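Local coordinates for acetyl-CoA acetyltransferase (Bacillus anthracis, PDB 3SS6), which probably catalyses the reversible, thiolase-type condensation of two acetyl-CoA molecules into acetoacetyl-CoA and free CoA, at residues 12-16 / 197-202; 255-259 / 357-361. All coordinates share one frame. Where two conformers were deposited one is given. Numbering follows the deposited sequence.

Contact 1: 12-16 / 197-202; sequences AVRSP and FDDQIV. With K (potassium ion), chain G.
Three hydrogen bonds between the segments centre on R14. Its backbone forms a single parallel bridge with I201 (CA-CA 5.1 Å), which joins the edge of strand 7-19, in the thiolase-fold sheet, to a loop of the long insertion between strands 112-120 and 252-262. R14 N donates to Q200 O at 2.9 Å and V202 N to R14 O at 2.8 Å. V13 lies opposite Q200 and S15 opposite V202, without further bridges. Residues 12-16 are extended, whereas 198-200 turn helically before I201 and V202 straighten. The third bond runs between side chains: R14, with chi1 p and chi2 and chi3 t, rises beside the loop and sends NE to Q200 OE1 at 2.9 Å. Water 1 donates to Q200 OE1 at 2.8 Å and accepts a weak bond from R14 NH2 at 3.1 Å. D218 meets the charge in a salt bridge with R14 NH1, which also donates to S15 O at 3.1 Å. R14 CZ lies over the F197 ring face, 5.0 Å from its centroid, a cation-pi contact, and I201 CD1 packs on a guanidinium face, 3.8 Å from R14 NH2. Apolar contacts flank the bridge: V13 CB meets V202 CG2 at 3.7 Å, and P16 CG meets I201 CG2 at 3.7 Å. At the start of the segment, A12 N lies 3.3 Å from a potassium ion that also binds waters 2 and 3.

Contact 2: 255-259 / 357-361; sequences SAVLV and ARITV
This is a buried helix-on-sheet contact, built from van der Waals packing, mostly between apolar side chains, that joins strand 252-262 and helix 352-370 near the chain centre. Segments 255-259 and 357-361 approach to 7.5 Å between axes, with a crossing angle of 59°, and no hydrogen bond links them. The extended strand alternates its side chains: A256 points at the helix and the end of L258 reaches it, while S255 and V257 point away and pack against helix 29-43 on the other side of the sheet. The nearest CA atoms are those of A256 and R358, 5.3 Å apart; the small methyl lets the helix sit close, with A256 CB 4.0 Å from A357 CB, 3.7 Å from R358 N and 4.2 Å from V361 CG2. One turn on, V361 (chi1 t) brings CG2 to 3.6 Å from L258 CD1. L258, in the m,p rotamer, places CD2 4.1 Å from T360 CG2. A357 and V361 stand on one helix face, spaced by the bond V361 N to A357 O at 2.9 Å. R358 leads its end away from the strand to S362 OG, and T360 OG1 bonds to G356 O. I98 of helix 93-107 also touches L258 and A357, so this helix of the N-terminal half and helix 352-370 of the C-terminal half meet on this face, as in the central helical layer between the two sheets of the five-layered thiolase fold.

In the fold
Both contacts are buried, but contact 2 lies nearer the chain centre, while contact 1 borders more open parts of the insertion, with D198 and D199 exposed. They share one sheet: strands 7-19 and 252-262 are neighbours, and S15 N lies 2.9 Å from S255 O and V13 O 2.9 Å from V257 N, both probable hydrogen bonds. Strand 7-19 thus uses one edge for 255-259 and the other for 197-202. Helix 352-370 also serves both, since R14 CD packs 3.6 Å from R358 CD and S362 bonds to Q200. Contact 1 relies on backbone bonds and a charged side chain, contact 2 on methyl packing.

Contact 1: 12-16 / 197-202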
loop_
_atom_site.group_PDB
_atom_site.type_symbol
_atom_site.label_atom_id
_atom_site.label_comp_id
_atom_site.label_asym_id
_atom_site.label_seq_id
_atom_site.Cartn_x
_atom_site.Cartn_y
_atom_site.Cartn_z
ATOM N N ALA A 12 -29.024 22.855 -18.866
ATOM C CA ALA A 12 -28.487 21.511 -19.011
ATOM C C ALA A 12 -27.101 21.633 -19.617
ATOM O O ALA A 12 -26.961 21.980 -20.790
ATOM C CB ALA A 12 -29.394 20.678 -19.908
ATOM N N VAL A 13 -26.078 21.376 -18.810
ATOM C CA VAL A 13 -24.701 21.586 -19.247
ATOM C C VAL A 13 -23.805 20.436 -18.809
ATOM O O VAL A 13 -24.170 19.658 -17.930
ATOM C CB VAL A 13 -24.124 22.908 -18.711
ATOM C CG1 VAL A 13 -24.806 24.096 -19.390
ATOM C CG2 VAL A 13 -24.255 22.986 -17.189
ATOM N N ARG A 14 -22.626 20.330 -19.419
ATOM C CA ARG A 14 -21.711 19.251 -19.055
ATOM C C ARG A 14 -20.278 19.665 -19.297
ATOM O O ARG A 14 -20.017 20.563 -20.075
ATOM C CB ARG A 14 -22.011 18.007 -19.891
ATOM C CG ARG A 14 -21.797 18.211 -21.415
ATOM C CD ARG A 14 -22.006 16.876 -22.146
ATOM N NE ARG A 14 -21.767 16.873 -23.598
ATOM C CZ ARG A 14 -20.581 16.648 -24.171
ATOM N NH1 ARG A 14 -19.480 16.475 -23.430
ATOM N NH2 ARG A 14 -20.488 16.600 -25.497
ATOM N N SER A 15 -19.340 19.008 -18.625
ATOM C CA SER A 15 -17.938 19.172 -19.004
ATOM C C SER A 15 -17.740 18.448 -20.329
ATOM O O SER A 15 -18.574 17.621 -20.718
ATOM C CB SER A 15 -17.030 18.543 -17.939
ATOM O OG SER A 15 -17.138 17.122 -17.951
ATOM N N PRO A 16 -16.628 18.729 -21.027
ATOM C CA PRO A 16 -16.261 17.774 -22.073
ATOM C C PRO A 16 -15.885 16.468 -21.372
ATOM O O PRO A 16 -15.605 16.470 -20.165
ATOM C CB PRO A 16 -15.008 18.404 -22.728
ATOM C CG PRO A 16 -14.842 19.772 -22.095
ATOM C CD PRO A 16 -15.550 19.693 -20.757
ATOM N N PHE A 197 -22.258 20.690 -29.964
ATOM C CA PHE A 197 -22.054 20.583 -28.516
ATOM C C PHE A 197 -21.536 21.891 -27.912
ATOM O O PHE A 197 -21.309 21.975 -26.710
ATOM C CB PHE A 197 -21.038 19.482 -28.179
ATOM C CG PHE A 197 -21.438 18.096 -28.624
ATOM C CD1 PHE A 197 -22.772 17.736 -28.757
ATOM C CD2 PHE A 197 -20.463 17.148 -28.899
ATOM C CE1 PHE A 197 -23.119 16.442 -29.158
ATOM C CE2 PHE A 197 -20.800 15.867 -29.292
ATOM C CZ PHE A 197 -22.128 15.509 -29.420
ATOM N N ASP A 198 -21.316 22.901 -28.746
ATOM C CA ASP A 198 -20.725 24.147 -28.273
ATOM C C ASP A 198 -21.475 24.748 -27.086
ATOM O O ASP A 198 -20.866 25.149 -26.094
ATOM C CB ASP A 198 -20.715 25.176 -29.411
ATOM C CG ASP A 198 -19.653 24.900 -30.442
ATOM O OD1 ASP A 198 -18.952 23.876 -30.341
ATOM O OD2 ASP A 198 -19.522 25.720 -31.374
ATOM N N ASP A 199 -22.797 24.819 -27.191
ATOM C CA ASP A 199 -23.626 25.465 -26.170
ATOM C C ASP A 199 -23.638 24.697 -24.850
ATOM O O ASP A 199 -23.633 25.289 -23.766
ATOM C CB ASP A 199 -25.071 25.617 -26.657
ATOM C CG ASP A 199 -25.220 26.632 -27.775
ATOM O OD1 ASP A 199 -24.444 27.608 -27.807
ATOM O OD2 ASP A 199 -26.126 26.450 -28.617
ATOM N N GLN A 200 -23.679 23.372 -24.941
ATOM C CA GLN A 200 -23.856 22.564 -23.744
ATOM C C GLN A 200 -22.574 22.334 -22.944
ATOM O O GLN A 200 -22.647 21.977 -21.775
ATOM C CB GLN A 200 -24.485 21.212 -24.088
ATOM C CG GLN A 200 -23.520 20.226 -24.763
ATOM C CD GLN A 200 -24.243 19.060 -25.408
ATOM O OE1 GLN A 200 -24.048 17.904 -25.023
ATOM N NE2 GLN A 200 -25.082 19.358 -26.403
ATOM N N ILE A 201 -21.416 22.541 -23.565
ATOM C CA ILE A 201 -20.142 22.224 -22.912
ATOM C C ILE A 201 -19.606 23.394 -22.103
ATOM O O ILE A 201 -19.604 24.543 -22.571
ATOM C CB ILE A 201 -19.072 21.740 -23.925
ATOM C CG1 ILE A 201 -19.376 20.301 -24.360
ATOM C CG2 ILE A 201 -17.667 21.797 -23.309
ATOM C CD1 ILE A 201 -18.479 19.777 -25.482
ATOM N N VAL A 202 -19.199 23.089 -20.876
ATOM C CA VAL A 202 -18.553 24.035 -19.974
ATOM C C VAL A 202 -17.073 23.680 -19.920
ATOM O O VAL A 202 -16.717 22.586 -19.494
ATOM C CB VAL A 202 -19.113 23.869 -18.553
ATOM C CG1 VAL A 202 -18.437 24.818 -17.582
ATOM C CG2 VAL A 202 -20.635 24.076 -18.552
HETATM K K K G . -28.449 25.313 -20.929
HETATM O O HOH W 1 -23.303 15.540 -26.242
HETATM O O HOH W 2 -28.656 26.471 -23.727
HETATM O O HOH W 3 -30.595 27.484 -20.251
#

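Contact 2: 255-259 / 357-361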
loop_
_atom_site.group_PDB
_atom_site.type_symbol
_atom_site.label_atom_id
_atom_site.label_comp_id
_atom_site.label_asym_id
_atom_site.label_seq_id
_atom_site.Cartn_x
_atom_site.Cartn_y
_atom_site.Cartn_z
ATOM N N SER A 255 -18.478 15.516 -15.918
ATOM C CA SER A 255 -19.623 15.860 -15.075
ATOM C C SER A 255 -20.732 16.439 -15.938
ATOM O O SER A 255 -20.491 16.883 -17.073
ATOM C CB SER A 255 -19.217 16.869 -13.993
ATOM O OG SER A 255 -18.731 18.073 -14.583
ATOM N N ALA A 256 -21.957 16.408 -15.419
ATOM C CA ALA A 256 -23.102 16.940 -16.156
ATOM C C ALA A 256 -24.198 17.312 -15.171
ATOM O O ALA A 256 -24.460 16.570 -14.225
ATOM C CB ALA A 256 -23.612 15.908 -17.164
ATOM N N VAL A 257 -24.842 18.457 -15.394
ATOM C CA VAL A 257 -25.715 19.046 -14.383
ATOM C C VAL A 257 -26.932 19.674 -15.063
ATOM O O VAL A 257 -26.793 20.311 -16.104
ATOM C CB VAL A 257 -24.940 20.165 -13.621
ATOM C CG1 VAL A 257 -25.826 20.891 -12.663
ATOM C CG2 VAL A 257 -23.739 19.566 -12.855
ATOM N N LEU A 258 -28.113 19.469 -14.484
ATOM C CA LEU A 258 -29.322 20.161 -14.929
ATOM C C LEU A 258 -29.819 21.046 -13.793
ATOM O O LEU A 258 -29.617 20.731 -12.620
ATOM C CB LEU A 258 -30.430 19.162 -15.269
ATOM C CG LEU A 258 -30.371 18.336 -16.552
ATOM C CD1 LEU A 258 -29.116 17.467 -16.581
ATOM C CD2 LEU A 258 -31.631 17.487 -16.596
ATOM N N VAL A 259 -30.499 22.140 -14.140
ATOM C CA VAL A 259 -31.252 22.888 -13.140
ATOM C C VAL A 259 -32.721 22.549 -13.362
ATOM O O VAL A 259 -33.238 22.688 -14.479
ATOM C CB VAL A 259 -31.047 24.420 -13.260
ATOM C CG1 VAL A 259 -31.945 25.155 -12.256
ATOM C CG2 VAL A 259 -29.566 24.785 -13.043
ATOM N N ALA A 357 -26.818 11.454 -16.562
ATOM C CA ALA A 357 -27.106 12.884 -16.710
ATOM C C ALA A 357 -26.583 13.427 -18.041
ATOM O O ALA A 357 -27.242 14.240 -18.685
ATOM C CB ALA A 357 -26.514 13.675 -15.553
ATOM N N ARG A 358 -25.403 12.970 -18.453
ATOM C CA ARG A 358 -24.787 13.417 -19.710
ATOM C C ARG A 358 -25.684 13.177 -20.928
ATOM O O ARG A 358 -25.897 14.084 -21.744
ATOM C CB ARG A 358 -23.413 12.736 -19.889
ATOM C CG ARG A 358 -22.417 13.511 -20.764
ATOM C CD ARG A 358 -22.775 13.369 -22.260
ATOM N NE ARG A 358 -22.692 11.978 -22.698
ATOM C CZ ARG A 358 -23.133 11.544 -23.878
ATOM N NH1 ARG A 358 -23.705 12.391 -24.719
ATOM N NH2 ARG A 358 -22.996 10.265 -24.218
ATOM N N ILE A 359 -26.237 11.970 -21.039
ATOM C CA ILE A 359 -27.070 11.664 -22.200
ATOM C C ILE A 359 -28.360 12.468 -22.171
ATOM O O ILE A 359 -28.933 12.759 -23.223
ATOM C CB ILE A 359 -27.344 10.143 -22.387
ATOM C CG1 ILE A 359 -28.201 9.570 -21.248
ATOM C CG2 ILE A 359 -26.019 9.387 -22.541
ATOM C CD1 ILE A 359 -28.586 8.087 -21.453
ATOM N N THR A 360 -28.804 12.851 -20.973
ATOM C CA THR A 360 -30.012 13.676 -20.856
ATOM C C THR A 360 -29.716 15.103 -21.332
ATOM O O THR A 360 -30.494 15.697 -22.083
ATOM C CB THR A 360 -30.573 13.661 -19.418
ATOM O OG1 THR A 360 -30.839 12.300 -19.030
ATOM C CG2 THR A 360 -31.870 14.472 -19.330
ATOM N N VAL A 361 -28.586 15.647 -20.899
ATOM C CA VAL A 361 -28.123 16.946 -21.408
ATOM C C VAL A 361 -28.075 16.936 -22.935
ATOM O O VAL A 361 -28.606 17.835 -23.600
ATOM C CB VAL A 361 -26.723 17.297 -20.854
ATOM C CG1 VAL A 361 -26.106 18.488 -21.608
ATOM C CG2 VAL A 361 -26.784 17.588 -19.373
#